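PDB 6OTV: putative isomerase YbhH from Escherichia coli, which is of unknown specific function but probably acts as an isomerase of the PrpF family. Local coordinates for residues 64-68 with 69-73; 135-139 with 140-144. All coordinates share one frame; numbering follows the deposited sequence.

Contact 1 (64-68 with 69-73). With EDO (1,2-ethanediol), chain L.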
# COMPACT_ATOMS: atom_id res chain seq x y z
N SER A 64 -12.63 10.03 -6.46
CA SER A 64 -13.34 8.86 -6.97
C SER A 64 -12.83 7.63 -6.24
O SER A 64 -11.80 7.66 -5.57
CB SER A 64 -13.15 8.70 -8.48
OG SER A 64 -11.84 8.26 -8.78
N ARG A 65 -13.58 6.54 -6.37
CA ARG A 65 -13.09 5.26 -5.90
C ARG A 65 -11.82 4.88 -6.66
O ARG A 65 -11.72 5.09 -7.87
CB ARG A 65 -14.15 4.17 -6.06
CG ARG A 65 -15.30 4.28 -5.07
CD ARG A 65 -16.25 3.10 -5.19
NE ARG A 65 -17.33 3.17 -4.20
CZ ARG A 65 -18.48 3.81 -4.40
NH1 ARG A 65 -18.71 4.44 -5.54
NH2 ARG A 65 -19.40 3.82 -3.44
N SER A 66 -10.85 4.33 -5.94
CA SER A 66 -9.53 4.14 -6.52
C SER A 66 -9.53 3.04 -7.57
O SER A 66 -10.14 1.98 -7.39
CB SER A 66 -8.51 3.81 -5.43
OG SER A 66 -7.24 3.58 -6.02
N SER A 67 -8.83 3.30 -8.67
CA SER A 67 -8.56 2.27 -9.67
C SER A 67 -7.46 1.32 -9.23
O SER A 67 -7.29 0.26 -9.86
CB SER A 67 -8.16 2.92 -11.00
OG SER A 67 -9.05 3.97 -11.34
N ASP A 68 -6.71 1.66 -8.19
CA ASP A 68 -5.61 0.87 -7.67
C ASP A 68 -6.10 0.03 -6.51
O ASP A 68 -6.76 0.56 -5.60
CB ASP A 68 -4.47 1.78 -7.21
CG ASP A 68 -3.19 1.02 -6.93
OD1 ASP A 68 -3.21 0.10 -6.09
OD2 ASP A 68 -2.15 1.34 -7.55
N PRO A 69 -5.84 -1.28 -6.50
CA PRO A 69 -6.31 -2.13 -5.39
C PRO A 69 -5.68 -1.80 -4.05
O PRO A 69 -6.20 -2.24 -3.02
CB PRO A 69 -5.94 -3.54 -5.84
CG PRO A 69 -4.82 -3.35 -6.82
CD PRO A 69 -5.12 -2.06 -7.52
N ARG A 70 -4.60 -1.02 -4.02
CA ARG A 70 -3.93 -0.68 -2.77
C ARG A 70 -4.53 0.54 -2.09
O ARG A 70 -4.20 0.80 -0.92
CB ARG A 70 -2.44 -0.44 -3.03
CG ARG A 70 -1.71 -1.69 -3.51
CD ARG A 70 -0.36 -1.35 -4.11
NE ARG A 70 -0.48 -0.54 -5.31
CZ ARG A 70 0.54 -0.17 -6.08
NH1 ARG A 70 1.77 -0.55 -5.77
NH2 ARG A 70 0.32 0.58 -7.16
N ALA A 71 -5.41 1.29 -2.76
CA ALA A 71 -5.98 2.50 -2.20
C ALA A 71 -7.50 2.40 -2.14
O ALA A 71 -8.12 1.57 -2.81
CB ALA A 71 -5.58 3.73 -3.03
N ASP A 72 -8.10 3.26 -1.31
CA ASP A 72 -9.55 3.35 -1.23
C ASP A 72 -10.10 4.34 -2.25
O ASP A 72 -11.01 4.02 -3.01
CB ASP A 72 -9.99 3.74 0.18
CG ASP A 72 -9.45 2.80 1.25
OD1 ASP A 72 -9.33 1.58 0.98
OD2 ASP A 72 -9.13 3.28 2.36
N VAL A 73 -9.55 5.56 -2.27
CA VAL A 73 -10.03 6.59 -3.17
C VAL A 73 -8.87 7.14 -3.98
O VAL A 73 -7.71 7.11 -3.54
CB VAL A 73 -10.75 7.74 -2.42
CG1 VAL A 73 -11.92 7.20 -1.61
CG2 VAL A 73 -9.78 8.50 -1.54
C1 EDO L . -17.34 7.55 -7.69
O1 EDO L . -16.08 6.87 -7.77
C2 EDO L . -17.16 9.02 -8.01
O2 EDO L . -16.61 9.17 -9.33

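Contact 2 (135-139 with 140-144)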
# COMPACT_ATOMS: atom_id res chain seq x y z
N GLN A 135 -11.35 11.99 12.04
CA GLN A 135 -12.16 11.90 13.25
C GLN A 135 -13.60 11.57 12.85
O GLN A 135 -14.28 12.39 12.22
CB GLN A 135 -12.09 13.21 14.02
CG GLN A 135 -10.69 13.61 14.46
CD GLN A 135 -10.09 12.61 15.43
OE1 GLN A 135 -10.79 12.01 16.24
NE2 GLN A 135 -8.78 12.42 15.34
N THR A 136 -14.06 10.38 13.21
CA THR A 136 -15.42 9.94 12.92
C THR A 136 -16.04 9.32 14.17
O THR A 136 -16.23 8.10 14.25
CB THR A 136 -15.44 8.95 11.76
OG1 THR A 136 -14.47 7.91 11.99
CG2 THR A 136 -15.13 9.65 10.44
N PRO A 137 -16.37 10.14 15.18
CA PRO A 137 -17.06 9.60 16.35
C PRO A 137 -18.45 9.10 15.97
O PRO A 137 -19.24 9.82 15.36
CB PRO A 137 -17.13 10.80 17.31
CG PRO A 137 -16.98 12.00 16.43
CD PRO A 137 -16.08 11.58 15.31
N ASN A 138 -18.72 7.84 16.32
CA ASN A 138 -19.98 7.18 15.99
C ASN A 138 -20.22 7.11 14.49
O ASN A 138 -21.37 7.10 14.03
CB ASN A 138 -21.17 7.85 16.69
CG ASN A 138 -21.10 7.74 18.20
OD1 ASN A 138 -20.73 6.69 18.74
ND2 ASN A 138 -21.44 8.82 18.89
N GLY A 139 -19.14 7.06 13.71
CA GLY A 139 -19.25 6.92 12.27
C GLY A 139 -19.65 8.17 11.51
O GLY A 139 -20.05 8.07 10.35
N VAL A 140 -19.55 9.34 12.13
CA VAL A 140 -19.93 10.60 11.51
C VAL A 140 -18.71 11.52 11.49
O VAL A 140 -18.06 11.71 12.52
CB VAL A 140 -21.10 11.27 12.25
CG1 VAL A 140 -21.43 12.62 11.62
CG2 VAL A 140 -22.32 10.36 12.24
N VAL A 141 -18.41 12.07 10.31
CA VAL A 141 -17.27 12.96 10.17
C VAL A 141 -17.42 14.15 11.12
O VAL A 141 -18.48 14.78 11.18
CB VAL A 141 -17.12 13.42 8.71
CG1 VAL A 141 -16.11 14.55 8.60
CG2 VAL A 141 -16.72 12.25 7.84
N GLU A 142 -16.36 14.44 11.86
CA GLU A 142 -16.35 15.53 12.82
C GLU A 142 -15.36 16.59 12.34
O GLU A 142 -14.19 16.29 12.08
CB GLU A 142 -15.96 15.03 14.21
CG GLU A 142 -15.85 16.13 15.25
CD GLU A 142 -17.18 16.78 15.55
OE1 GLU A 142 -17.99 16.17 16.28
OE2 GLU A 142 -17.43 17.89 15.04
N TYR A 143 -15.84 17.83 12.21
CA TYR A 143 -14.99 18.95 11.83
C TYR A 143 -14.59 19.82 13.00
O TYR A 143 -13.56 20.51 12.91
CB TYR A 143 -15.69 19.80 10.77
CG TYR A 143 -15.89 19.08 9.46
CD1 TYR A 143 -14.80 18.76 8.65
CD2 TYR A 143 -17.15 18.71 9.03
CE1 TYR A 143 -14.97 18.09 7.46
CE2 TYR A 143 -17.34 18.04 7.83
CZ TYR A 143 -16.24 17.74 7.05
OH TYR A 143 -16.41 17.07 5.86
N GLU A 144 -15.35 19.81 14.09
CA GLU A 144 -15.00 20.57 15.28
C GLU A 144 -13.88 19.87 16.04
O GLU A 144 -13.77 18.64 16.05
CB GLU A 144 -16.22 20.73 16.20
CG GLU A 144 -17.41 21.39 15.54
CD GLU A 144 -18.54 21.68 16.51
OE1 GLU A 144 -18.49 21.16 17.65
OE2 GLU A 144 -19.47 22.42 16.14

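Contact 1 (64-68 with 69-73)
Asp68 and Arg70 join in a local salt bridge at the turn between antiparallel strands 59-65 and 73-80, a beta hairpin whose connection carries its own hydrogen bonds. Arg70 grips the carboxylate side-on, with NE bonded to Asp68 OD1 at 2.9 Å and NH2 to OD2 at 2.6 Å. Both oxygens lie close to the guanidinium plane, and the two flat groups are only 15° apart. OD1 is held twice, since its anti lone pair also takes the backbone N of Arg70, 2.7 Å away; this Asx turn fixes the carboxylate to the backbone. A bend at chi3 (-64°) folds the Arg70 chain back, bringing NE and NH2 to the same carboxylate. The Asx turn sits on a type I beta turn, Asp68 to Ala71, closed by Ala71 N to Asp68 O at 3.2 Å. Ahead of it, Ser66 OG accepts from Asp68 N at 2.9 Å in an ST turn and meets Ala71 CB at 3.4 Å; its hydroxyl is also bonded to Asp74. Farther back, Ser66 N reaches Asp72 O at 3.0 Å, beside the non-hydrogen-bonded pair Arg65-Val73. Val73 packs on helix 94-106, while Asp72 bonds to Arg120 N and makes a salt bridge to Arg118 of the second subunit. A 1,2-ethanediol, probably from the crystallisation liquor, accepts a hydrogen bond from Arg65 N through O1.

Contact 2 (135-139 with 140-144)
Gln135 and Glu142 are joined through their backbones where strand 129-135 runs out into a surface loop: Glu142 N gives a hydrogen bond to Gln135 O at 2.9 Å. Two more backbone bonds close the bend between them. Gly139 N reaches Thr136 O at 3.1 Å, and Val140 N reaches Pro137 O at 3.3 Å. The backbone angles match a type II turn, Thr136 to Gly139, overlapping a type I' turn, Pro137 to Val140. Asn138 and Gly139 both have positive phi, 60° and 77°, as the two central positions of the second turn require. A weaker CA-H...O contact, Thr136 CA to Val140 O at 3.2 Å, lies between the turn and the Gln135-Glu142 bond.

The nonpolar contacts divide between two pairs. CD of the Pro137 ring lies 3.6 Å from Glu142 CB, the two side chains crossing at about a right angle. Thr136 CG2 meets Val141 CG2 at 4.0 Å, and these residues pack on Ile105 of helix 94-106. Next along the chain, Val141 CG1 sits over one face of the Tyr143 ring, offset toward its rim.

Among the polar side chains, Glu142 turns its carboxylate forward through a bend at chi2 (66°), and OE2 accepts from Glu144 N at 3.0 Å. Thr136 is buried, but its OG1 is hydrogen-bonded to Thr117 OG1 and Thr113 O. The bend is therefore held mainly by main-chain bonds, with carbon contacts fastening one side to helix 94-106 and leaving Asn138 and Val140 exposed toward solvent.

Overall arrangement
The two contacts come in series along the chain, contact 1 first, with centres 22 Å apart and nearest atoms about 12 Å apart; they do not touch. Both are turns at strand ends. Strand 73-80, which follows contact 1, runs parallel to strand 116-123, and that strand pairs antiparallel with strand 129-135, which leads into contact 2. Helix 94-106 packs against both through different residues: Val100 and Ala104 meet Val73 in contact 1, while Ala102 and Ile105 meet Val141 in contact 2, Ile105 also touching Thr136. Thus 64-73 contributes to the contact between the two subunits, whereas 135-144, touched by no other chain of the assembly, is a peripheral turn of its own subunit.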